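Local structure of peptidase, zinc-dependent (Methanocorpusculum labreanum, 3LMC) at residues E89-L99 / G116-R124. The protein probably acts as a zinc-dependent metallopeptidase of family M54, and binds one zinc ion and, at a separate site, one iron ion. Numbering follows the deposited sequence.
Sequences EKILLVTPGDL and GVAIVSPHR
R124 grips D98 side-on. Its NE donates to D98 OD1 at 2.8 Å and its NH2 to D98 OD2 at 3.0 Å. Both oxygens are met on their syn sides, somewhat out of the carboxylate plane, while they lie in the guanidinium plane. The two planes are 26° apart. The R124 chain runs extended from CG to NE, which carries the guanidinium edge to D98. D98 OD2 also accepts from Q50, and R124 forms a cation-pi contact with F106. A leucine in place of R124 would probably leave the D98 carboxylate without its countercharge and freer to turn.

Beside this pair, with chi1 at 162°, S121 OG swings away from its own backbone N and donates to G97 O at 2.6 Å, from above the carbonyl plane. It also accepts from H123 N, an ST turn.

Further back, strands 90-94 and 117-120 pair in parallel as neighbours in the five-stranded mixed sheet. Five backbone bonds join the segments, from I91 N to T95 N. On one face, L93 and I119 lie side by side, their CD1 atoms 3.7 Å apart. L99 CD1 meets I119 CG2 tip to tip, and helix 53-66 packs here. On the other face, V94 CG2 rests alongside V120 CG1 at 3.7 Å. A118 touches E150 of the zinc-binding helix 136-154. The contact thus combines an apolar sheet core under the zinc-binding helix with a salt bridge beyond the strand ends.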
loop_
_atom_site.group_PDB
_atom_site.type_symbol
_atom_site.label_atom_id
_atom_site.label_comp_id
_atom_site.label_asym_id
_atom_site.label_seq_id
_atom_site.Cartn_x
_atom_site.Cartn_y
_atom_site.Cartn_z
ATOM N N GLU A 89 14.056 -0.958 -2.572
ATOM C CA GLU A 89 12.985 -1.896 -2.891
ATOM C C GLU A 89 11.756 -1.597 -2.040
ATOM O O GLU A 89 11.559 -2.171 -0.971
ATOM C CB GLU A 89 13.467 -3.338 -2.711
ATOM C CG GLU A 89 14.783 -3.626 -3.438
ATOM C CD GLU A 89 14.707 -3.367 -4.945
ATOM O OE1 GLU A 89 13.646 -3.629 -5.554
ATOM O OE2 GLU A 89 15.714 -2.906 -5.528
ATOM N N LYS A 90 10.952 -0.655 -2.516
ATOM C CA LYS A 90 9.782 -0.213 -1.784
ATOM C C LYS A 90 8.748 -1.314 -1.868
ATOM O O LYS A 90 8.573 -1.914 -2.925
ATOM C CB LYS A 90 9.217 1.052 -2.419
ATOM C CG LYS A 90 10.228 2.192 -2.568
ATOM C CD LYS A 90 10.954 2.492 -1.273
ATOM C CE LYS A 90 11.853 3.762 -1.428
ATOM N NZ LYS A 90 12.596 4.040 -0.157
ATOM N N ILE A 91 8.063 -1.584 -0.765
ATOM C CA ILE A 91 6.992 -2.574 -0.776
ATOM C C ILE A 91 5.660 -1.991 -0.327
ATOM O O ILE A 91 5.589 -1.312 0.696
ATOM C CB ILE A 91 7.336 -3.754 0.132
ATOM C CG1 ILE A 91 8.582 -4.466 -0.406
ATOM C CG2 ILE A 91 6.130 -4.698 0.293
ATOM C CD1 ILE A 91 9.180 -5.481 0.564
ATOM N N LEU A 92 4.611 -2.270 -1.097
ATOM C CA LEU A 92 3.238 -2.017 -0.669
ATOM C C LEU A 92 2.566 -3.363 -0.399
ATOM O O LEU A 92 2.379 -4.171 -1.316
ATOM C CB LEU A 92 2.457 -1.258 -1.752
ATOM C CG LEU A 92 0.940 -1.104 -1.510
ATOM C CD1 LEU A 92 0.665 -0.404 -0.187
ATOM C CD2 LEU A 92 0.208 -0.378 -2.664
ATOM N N LEU A 93 2.202 -3.599 0.860
ATOM C CA LEU A 93 1.478 -4.808 1.257
ATOM C C LEU A 93 -0.038 -4.555 1.139
ATOM O O LEU A 93 -0.557 -3.557 1.647
ATOM C CB LEU A 93 1.833 -5.167 2.704
ATOM C CG LEU A 93 1.708 -6.583 3.284
ATOM C CD1 LEU A 93 1.155 -6.549 4.710
ATOM C CD2 LEU A 93 0.915 -7.516 2.410
ATOM N N VAL A 94 -0.737 -5.451 0.455
ATOM C CA VAL A 94 -2.204 -5.396 0.373
ATOM C C VAL A 94 -2.714 -6.526 1.246
ATOM O O VAL A 94 -2.504 -7.694 0.925
ATOM C CB VAL A 94 -2.687 -5.596 -1.065
ATOM C CG1 VAL A 94 -4.211 -5.689 -1.116
ATOM C CG2 VAL A 94 -2.193 -4.458 -1.942
ATOM N N THR A 95 -3.352 -6.182 2.362
ATOM C CA THR A 95 -3.686 -7.161 3.395
ATOM C C THR A 95 -5.188 -7.191 3.684
ATOM O O THR A 95 -5.857 -6.161 3.605
ATOM C CB THR A 95 -2.961 -6.823 4.712
ATOM O OG1 THR A 95 -3.385 -7.728 5.749
ATOM C CG2 THR A 95 -3.305 -5.404 5.141
ATOM N N PRO A 96 -5.728 -8.360 4.054
ATOM C CA PRO A 96 -7.171 -8.376 4.357
ATOM C C PRO A 96 -7.512 -7.843 5.750
ATOM O O PRO A 96 -8.699 -7.640 6.039
ATOM C CB PRO A 96 -7.520 -9.867 4.286
ATOM C CG PRO A 96 -6.218 -10.547 4.723
ATOM C CD PRO A 96 -5.144 -9.716 4.048
ATOM N N GLY A 97 -6.510 -7.636 6.606
ATOM C CA GLY A 97 -6.772 -7.294 7.999
ATOM C C GLY A 97 -7.264 -5.867 8.170
ATOM O O GLY A 97 -6.854 -4.989 7.421
ATOM N N ASP A 98 -8.156 -5.634 9.132
ATOM C CA ASP A 98 -8.565 -4.267 9.470
ATOM C C ASP A 98 -7.436 -3.585 10.263
ATOM O O ASP A 98 -6.904 -4.153 11.226
ATOM C CB ASP A 98 -9.858 -4.259 10.290
ATOM C CG ASP A 98 -10.442 -2.855 10.456
ATOM O OD1 ASP A 98 -10.403 -2.054 9.485
ATOM O OD2 ASP A 98 -10.950 -2.559 11.559
ATOM N N LEU A 99 -7.076 -2.369 9.859
ATOM C CA LEU A 99 -5.882 -1.711 10.399
ATOM C C LEU A 99 -6.223 -0.525 11.278
ATOM O O LEU A 99 -7.164 0.228 10.990
ATOM C CB LEU A 99 -4.990 -1.218 9.263
ATOM C CG LEU A 99 -4.476 -2.286 8.308
ATOM C CD1 LEU A 99 -3.612 -1.635 7.245
ATOM C CD2 LEU A 99 -3.688 -3.329 9.091
ATOM N N GLY A 116 10.833 2.505 3.690
ATOM C CA GLY A 116 10.329 2.151 2.373
ATOM C C GLY A 116 9.317 1.011 2.394
ATOM O O GLY A 116 9.341 0.141 1.522
ATOM N N VAL A 117 8.429 0.997 3.388
ATOM C CA VAL A 117 7.334 0.016 3.408
ATOM C C VAL A 117 5.999 0.700 3.643
ATOM O O VAL A 117 5.914 1.651 4.420
ATOM C CB VAL A 117 7.509 -1.049 4.512
ATOM C CG1 VAL A 117 8.662 -2.017 4.166
ATOM C CG2 VAL A 117 7.715 -0.371 5.892
ATOM N N ALA A 118 4.957 0.203 2.983
ATOM C CA ALA A 118 3.622 0.760 3.134
ATOM C C ALA A 118 2.598 -0.365 3.122
ATOM O O ALA A 118 2.915 -1.511 2.777
ATOM C CB ALA A 118 3.330 1.766 2.022
ATOM N N ILE A 119 1.365 -0.042 3.498
ATOM C CA ILE A 119 0.324 -1.055 3.589
ATOM C C ILE A 119 -1.033 -0.469 3.224
ATOM O O ILE A 119 -1.307 0.694 3.531
ATOM C CB ILE A 119 0.266 -1.669 5.025
ATOM C CG1 ILE A 119 -0.641 -2.901 5.073
ATOM C CG2 ILE A 119 -0.208 -0.640 6.037
ATOM C CD1 ILE A 119 -0.491 -3.723 6.400
ATOM N N VAL A 120 -1.864 -1.260 2.547
ATOM C CA VAL A 120 -3.263 -0.888 2.347
ATOM C C VAL A 120 -4.154 -2.078 2.680
ATOM O O VAL A 120 -3.796 -3.233 2.412
ATOM C CB VAL A 120 -3.555 -0.400 0.920
ATOM C CG1 VAL A 120 -2.973 -1.353 -0.118
ATOM C CG2 VAL A 120 -5.072 -0.260 0.718
ATOM N N SER A 121 -5.304 -1.804 3.293
ATOM C CA SER A 121 -6.228 -2.868 3.639
ATOM C C SER A 121 -7.542 -2.679 2.900
ATOM O O SER A 121 -8.206 -1.653 3.065
ATOM C CB SER A 121 -6.519 -2.872 5.129
ATOM O OG SER A 121 -7.701 -3.628 5.358
ATOM N N PRO A 122 -7.919 -3.658 2.071
ATOM C CA PRO A 122 -9.212 -3.532 1.394
ATOM C C PRO A 122 -10.391 -3.810 2.326
ATOM O O PRO A 122 -11.533 -3.750 1.862
ATOM C CB PRO A 122 -9.139 -4.601 0.307
ATOM C CG PRO A 122 -7.675 -4.843 0.091
ATOM C CD PRO A 122 -7.088 -4.712 1.471
ATOM N N HIS A 123 -10.139 -4.081 3.610
ATOM C CA HIS A 123 -11.237 -4.481 4.506
ATOM C C HIS A 123 -12.389 -3.485 4.522
ATOM O O HIS A 123 -13.546 -3.881 4.528
ATOM C CB HIS A 123 -10.753 -4.719 5.933
ATOM C CG HIS A 123 -11.770 -5.402 6.800
ATOM N ND1 HIS A 123 -12.485 -4.740 7.776
ATOM C CD2 HIS A 123 -12.214 -6.682 6.811
ATOM C CE1 HIS A 123 -13.301 -5.588 8.375
ATOM N NE2 HIS A 123 -13.161 -6.773 7.806
ATOM N N ARG A 124 -12.075 -2.193 4.541
ATOM C CA ARG A 124 -13.109 -1.164 4.505
ATOM C C ARG A 124 -13.286 -0.508 3.135
ATOM O O ARG A 124 -14.045 0.463 2.999
ATOM C CB ARG A 124 -12.827 -0.110 5.565
ATOM C CG ARG A 124 -12.967 -0.674 6.982
ATOM C CD ARG A 124 -12.711 0.382 8.031
ATOM N NE ARG A 124 -12.568 -0.206 9.357
ATOM C CZ ARG A 124 -13.287 0.135 10.416
ATOM N NH1 ARG A 124 -14.231 1.063 10.319
ATOM N NH2 ARG A 124 -13.049 -0.440 11.586
#